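Local coordinates for protein C alpha-dehydrogenase (Sphingobium sp. SYK-6, PDB 4YAC) that binds NADH as a short-chain dehydrogenase/reductase and serves as a Calpha-dehydrogenase among the enzymes of the lignin beta-aryl ether cleavage pathway, at residues T125-M130 / G137-T142; A69-A74 / D86-T91. All coordinates share one frame; numbering follows the deposited sequence.

Contact 1: residues T125-M130 / G137-T142; sequences TVMPRM and GHILIT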
loop_
_atom_site.group_PDB
_atom_site.type_symbol
_atom_site.label_atom_id
_atom_site.label_comp_id
_atom_site.label_asym_id
_atom_site.label_seq_id
_atom_site.Cartn_x
_atom_site.Cartn_y
_atom_site.Cartn_z
ATOM N N THR A 125 -10.759 4.394 -15.924
ATOM C CA THR A 125 -11.173 4.572 -17.315
ATOM C C THR A 125 -12.164 3.485 -17.715
ATOM O O THR A 125 -13.153 3.759 -18.397
ATOM C CB THR A 125 -9.969 4.551 -18.288
ATOM O OG1 THR A 125 -9.089 5.640 -17.986
ATOM C CG2 THR A 125 -10.427 4.692 -19.738
ATOM N N VAL A 126 -11.902 2.257 -17.270
ATOM C CA VAL A 126 -12.660 1.092 -17.733
ATOM C C VAL A 126 -13.805 0.680 -16.806
ATOM O O VAL A 126 -14.892 0.348 -17.272
ATOM C CB VAL A 126 -11.712 -0.119 -17.922
ATOM C CG1 VAL A 126 -12.486 -1.408 -18.201
ATOM C CG2 VAL A 126 -10.723 0.160 -19.044
ATOM N N MET A 127 -13.570 0.686 -15.500
ATOM C CA MET A 127 -14.546 0.133 -14.565
ATOM C C MET A 127 -15.896 0.871 -14.599
ATOM O O MET A 127 -16.948 0.231 -14.533
ATOM C CB MET A 127 -13.946 0.129 -13.152
ATOM C CG MET A 127 -14.901 -0.202 -12.029
ATOM S SD MET A 127 -15.498 1.292 -11.221
ATOM C CE MET A 127 -13.989 1.988 -10.535
ATOM N N PRO A 128 -15.884 2.210 -14.729
ATOM C CA PRO A 128 -17.177 2.895 -14.878
ATOM C C PRO A 128 -17.932 2.525 -16.161
ATOM O O PRO A 128 -19.163 2.578 -16.182
ATOM C CB PRO A 128 -16.788 4.375 -14.884
ATOM C CG PRO A 128 -15.521 4.423 -14.098
ATOM C CD PRO A 128 -14.791 3.165 -14.469
ATOM N N ARG A 129 -17.207 2.162 -17.215
ATOM C CA ARG A 129 -17.839 1.715 -18.451
ATOM C C ARG A 129 -18.465 0.338 -18.255
ATOM O O ARG A 129 -19.552 0.063 -18.765
ATOM C CB ARG A 129 -16.825 1.678 -19.594
ATOM C CG ARG A 129 -16.097 2.991 -19.824
ATOM C CD ARG A 129 -15.208 2.910 -21.054
ATOM N NE ARG A 129 -14.374 4.097 -21.222
ATOM C CZ ARG A 129 -13.944 4.558 -22.394
ATOM N NH1 ARG A 129 -14.275 3.947 -23.526
ATOM N NH2 ARG A 129 -13.186 5.643 -22.437
ATOM N N MET A 130 -17.776 -0.523 -17.512
ATOM C CA MET A 130 -18.305 -1.843 -17.189
ATOM C C MET A 130 -19.629 -1.732 -16.445
ATOM O O MET A 130 -20.599 -2.407 -16.783
ATOM C CB MET A 130 -17.313 -2.633 -16.341
ATOM C CG MET A 130 -16.126 -3.188 -17.097
ATOM S SD MET A 130 -14.932 -3.911 -15.960
ATOM C CE MET A 130 -13.792 -4.692 -17.096
ATOM N N GLY A 137 -17.988 -8.016 -15.651
ATOM C CA GLY A 137 -16.627 -7.835 -16.109
ATOM C C GLY A 137 -15.647 -8.427 -15.119
ATOM O O GLY A 137 -16.037 -9.118 -14.176
ATOM N N HIS A 138 -14.368 -8.161 -15.339
ATOM C CA HIS A 138 -13.338 -8.640 -14.437
ATOM C C HIS A 138 -12.140 -7.712 -14.465
ATOM O O HIS A 138 -11.777 -7.184 -15.516
ATOM C CB HIS A 138 -12.922 -10.057 -14.816
ATOM C CG HIS A 138 -12.230 -10.795 -13.713
ATOM N ND1 HIS A 138 -12.901 -11.625 -12.839
ATOM C CD2 HIS A 138 -10.931 -10.819 -13.335
ATOM C CE1 HIS A 138 -12.041 -12.133 -11.974
ATOM N NE2 HIS A 138 -10.840 -11.662 -12.252
ATOM N N ILE A 139 -11.540 -7.504 -13.298
ATOM C CA ILE A 139 -10.375 -6.643 -13.172
ATOM C C ILE A 139 -9.239 -7.405 -12.508
ATOM O O ILE A 139 -9.380 -7.902 -11.393
ATOM C CB ILE A 139 -10.693 -5.373 -12.358
ATOM C CG1 ILE A 139 -11.799 -4.569 -13.044
ATOM C CG2 ILE A 139 -9.447 -4.500 -12.209
ATOM C CD1 ILE A 139 -12.426 -3.509 -12.164
ATOM N N LEU A 140 -8.118 -7.496 -13.215
ATOM C CA LEU A 140 -6.893 -8.073 -12.678
ATOM C C LEU A 140 -5.906 -6.968 -12.395
ATOM O O LEU A 140 -5.691 -6.087 -13.228
ATOM C CB LEU A 140 -6.275 -9.081 -13.653
ATOM C CG LEU A 140 -4.843 -9.554 -13.353
ATOM C CD1 LEU A 140 -4.810 -10.496 -12.157
ATOM C CD2 LEU A 140 -4.219 -10.207 -14.580
ATOM N N ILE A 141 -5.317 -7.022 -11.207
ATOM C CA ILE A 141 -4.191 -6.175 -10.856
ATOM C C ILE A 141 -3.013 -7.092 -10.576
ATOM O O ILE A 141 -3.113 -8.012 -9.760
ATOM C CB ILE A 141 -4.496 -5.281 -9.636
ATOM C CG1 ILE A 141 -5.463 -4.169 -10.040
ATOM C CG2 ILE A 141 -3.211 -4.659 -9.077
ATOM C CD1 ILE A 141 -6.053 -3.402 -8.867
ATOM N N THR A 142 -1.912 -6.856 -11.286
ATOM C CA THR A 142 -0.670 -7.585 -11.047
ATOM C C THR A 142 0.228 -6.743 -10.165
ATOM O O THR A 142 0.769 -5.727 -10.601
ATOM C CB THR A 142 0.061 -7.929 -12.357
ATOM O OG1 THR A 142 -0.827 -8.647 -13.228
ATOM C CG2 THR A 142 1.299 -8.779 -12.088
#

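Contact 2: residues A69-A74 / D86-T91; sequences AAYAAA and DLLCNT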
loop_
_atom_site.group_PDB
_atom_site.type_symbol
_atom_site.label_atom_id
_atom_site.label_comp_id
_atom_site.label_asym_id
_atom_site.label_seq_id
_atom_site.Cartn_x
_atom_site.Cartn_y
_atom_site.Cartn_z
ATOM N N ALA A 69 -5.647 11.068 -20.730
ATOM C CA ALA A 69 -6.384 11.368 -21.953
ATOM C C ALA A 69 -6.152 10.275 -22.989
ATOM O O ALA A 69 -7.094 9.792 -23.635
ATOM C CB ALA A 69 -5.969 12.722 -22.504
ATOM N N ALA A 70 -4.893 9.880 -23.142
ATOM C CA ALA A 70 -4.540 8.842 -24.104
ATOM C C ALA A 70 -5.126 7.501 -23.690
ATOM O O ALA A 70 -5.489 6.696 -24.542
ATOM C CB ALA A 70 -3.035 8.738 -24.249
ATOM N N TYR A 71 -5.222 7.258 -22.385
ATOM C CA TYR A 71 -5.778 5.999 -21.903
ATOM C C TYR A 71 -7.235 5.895 -22.347
ATOM O O TYR A 71 -7.664 4.867 -22.874
ATOM C CB TYR A 71 -5.663 5.897 -20.376
ATOM C CG TYR A 71 -5.539 4.478 -19.860
ATOM C CD1 TYR A 71 -6.337 3.459 -20.363
ATOM C CD2 TYR A 71 -4.616 4.156 -18.875
ATOM C CE1 TYR A 71 -6.222 2.164 -19.895
ATOM C CE2 TYR A 71 -4.493 2.857 -18.397
ATOM C CZ TYR A 71 -5.298 1.868 -18.917
ATOM O OH TYR A 71 -5.183 0.579 -18.447
ATOM N N ALA A 72 -7.986 6.975 -22.163
ATOM C CA ALA A 72 -9.387 6.992 -22.561
ATOM C C ALA A 72 -9.516 6.765 -24.064
ATOM O O ALA A 72 -10.412 6.050 -24.519
ATOM C CB ALA A 72 -10.028 8.295 -22.171
ATOM N N ALA A 73 -8.615 7.373 -24.828
ATOM C CA ALA A 73 -8.627 7.221 -26.280
ATOM C C ALA A 73 -8.320 5.780 -26.672
ATOM O O ALA A 73 -8.913 5.246 -27.612
ATOM C CB ALA A 73 -7.626 8.171 -26.921
ATOM N N ALA A 74 -7.399 5.153 -25.944
ATOM C CA ALA A 74 -6.989 3.784 -26.237
ATOM C C ALA A 74 -8.115 2.799 -25.951
ATOM O O ALA A 74 -8.292 1.821 -26.675
ATOM C CB ALA A 74 -5.754 3.413 -25.434
ATOM N N ASP A 86 -14.134 -6.532 -21.403
ATOM C CA ASP A 86 -14.696 -7.459 -20.430
ATOM C C ASP A 86 -13.693 -7.738 -19.312
ATOM O O ASP A 86 -14.072 -7.865 -18.150
ATOM C CB ASP A 86 -15.099 -8.769 -21.100
ATOM C CG ASP A 86 -16.236 -8.594 -22.089
ATOM O OD1 ASP A 86 -17.370 -8.314 -21.644
ATOM O OD2 ASP A 86 -15.996 -8.751 -23.306
ATOM N N LEU A 87 -12.423 -7.846 -19.687
ATOM C CA LEU A 87 -11.347 -8.162 -18.753
ATOM C C LEU A 87 -10.250 -7.119 -18.867
ATOM O O LEU A 87 -9.685 -6.925 -19.939
ATOM C CB LEU A 87 -10.785 -9.559 -19.034
ATOM C CG LEU A 87 -9.503 -9.983 -18.303
ATOM C CD1 LEU A 87 -9.707 -9.987 -16.799
ATOM C CD2 LEU A 87 -9.070 -11.359 -18.783
ATOM N N LEU A 88 -9.964 -6.441 -17.760
ATOM C CA LEU A 88 -8.866 -5.484 -17.703
ATOM C C LEU A 88 -7.715 -6.076 -16.900
ATOM O O LEU A 88 -7.896 -6.456 -15.742
ATOM C CB LEU A 88 -9.325 -4.166 -17.078
ATOM C CG LEU A 88 -8.212 -3.153 -16.785
ATOM C CD1 LEU A 88 -7.581 -2.659 -18.075
ATOM C CD2 LEU A 88 -8.744 -1.990 -15.959
ATOM N N CYS A 89 -6.540 -6.154 -17.520
ATOM C CA CYS A 89 -5.354 -6.692 -16.866
ATOM C C CYS A 89 -4.359 -5.562 -16.657
ATOM O O CYS A 89 -3.655 -5.164 -17.587
ATOM C CB CYS A 89 -4.720 -7.818 -17.692
ATOM S SG CYS A 89 -5.784 -9.249 -17.958
ATOM N N ASN A 90 -4.326 -5.035 -15.438
ATOM C CA ASN A 90 -3.377 -3.992 -15.073
ATOM C C ASN A 90 -2.056 -4.628 -14.661
ATOM O O ASN A 90 -1.849 -4.927 -13.486
ATOM C CB ASN A 90 -3.924 -3.132 -13.932
ATOM C CG ASN A 90 -5.297 -2.563 -14.226
ATOM O OD1 ASN A 90 -5.432 -1.551 -14.912
ATOM N ND2 ASN A 90 -6.326 -3.200 -13.684
ATOM N N THR A 91 -1.161 -4.831 -15.625
ATOM C CA THR A 91 0.022 -5.654 -15.398
ATOM C C THR A 91 1.332 -4.909 -15.644
ATOM O O THR A 91 2.368 -5.292 -15.101
ATOM C CB THR A 91 -0.056 -6.921 -16.276
ATOM O OG1 THR A 91 -1.245 -7.637 -15.928
ATOM C CG2 THR A 91 1.146 -7.837 -16.074
HETATM O O HOH W 1 -3.844 0.184 -16.145
#

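Contact 1: residues T125-M130 / G137-T142
Met130 carries the tight part of this contact, reaching from helix 105-133 across the first residues of strand 137-142. With CG anti to its carbonyl carbon (chi1 -75°) and the chain extended from there on, the side chain runs straight to the strand and ends against the backbone: its CE lies 3.6 Å from His138 O and 3.9 Å from His138 N. Because Gly137 has no side chain, the thioether can settle over the main chain, with Met130 SD 4.3 Å from Gly137 CA. The same sulfur flanks the branch of Ile139, whose CG1 is also 4.3 Å from Met130 SD. Ile139 then turns its terminal methyl to the base of buried Met127, CD1 standing 4.1 Å from both CB and CG of that residue. The two side chains meet at a slant. Beyond CG, Met127 bends at chi2 and chi3, leading its end from the strand; the side chain also touches Met175 of its own chain and Glu101 of the second subunit. No hydrogen bond crosses between the segments, so dispersion does the work. The setting is a beta-alpha-beta crossover of a Rossmann fold: the helix connects parallel strands 87-90 and 137-142, packing on the face of the sheet, and the axes of segments 125-130 and 137-142 run nearly antiparallel, at 161°, and approach to 9.5 Å. The grip loosens at Pro128, where the helix kinks, and Arg129, both partly exposed and not touching the strand; the guanidinium forms salt bridges with Asp76 and Glu79, while Arg129 NE makes a weak 3.1 Å bond to Thr125 O.

Contact 2: residues A69-A74 / D86-T91
The Tyr71 ring points its hydroxyl end at strand 87-90 and offers neither face to it, while the Asn90 amide, turned 50° from the ring plane, meets that end almost at a right angle. At the ring's edge, in its plane, sits a water that joins the two flat groups. Tyr71 OH donates to it over 2.7 Å, and the water in turn donates a hydrogen bond to Asn90 OD1, likewise at 2.7 Å; the direct separation of Tyr71 OH and Asn90 OD1 is 4.1 Å, too long for a bond of their own. Beside the bridge, the same hydroxyl touches the methyl CD1 of Leu88 at 4.0 Å, the leucine side chain crossing the tyrosine at a slant. Tyr71 can span so far, its CA lying 12.3 Å from that of Asn90, because CG swings roughly anti to the backbone N (chi1 -151°) and sends the ring off the helix. This is helix 68-81 meeting the central strand of the Rossmann sheet near the strand's C-terminal end, where Asn90 and Thr91 begin an N-T-A-G sequence that corresponds to the family's NNAG motif, associated with holding the central sheet together. The geometry agrees: Asn90 ND2 binds Leu140 O on the adjacent strand, which fixes the amide's rotation and leaves OD1 turned to the water. Helix 105-133 covers the meeting point, with Asn121 against Tyr71 and Val126 against Leu88. The Tyr71 side chain also packs on Leu65, an NADH-binding residue, and lies about 8 Å from the bound dinucleotide.

In the fold
Contact 2 closes before contact 1 opens, so the chain passes in series through helix 68-81, strand 87-90, helix 105-133 and strand 137-142, with the contact centres about 8 Å apart. The two strands are parallel neighbours in the seven-stranded Rossmann sheet, joined by probable hydrogen bonds from Leu140 N to Leu88 O (2.7 Å) and from Asn90 N to Leu140 O (2.8 Å). The two helices pack against each other through Val75, which touches Thr125 and Val126. Contact 2 approaches the cofactor-binding end of the sheet, whereas contact 1 lies away from the annotated sites and reaches toward the second subunit.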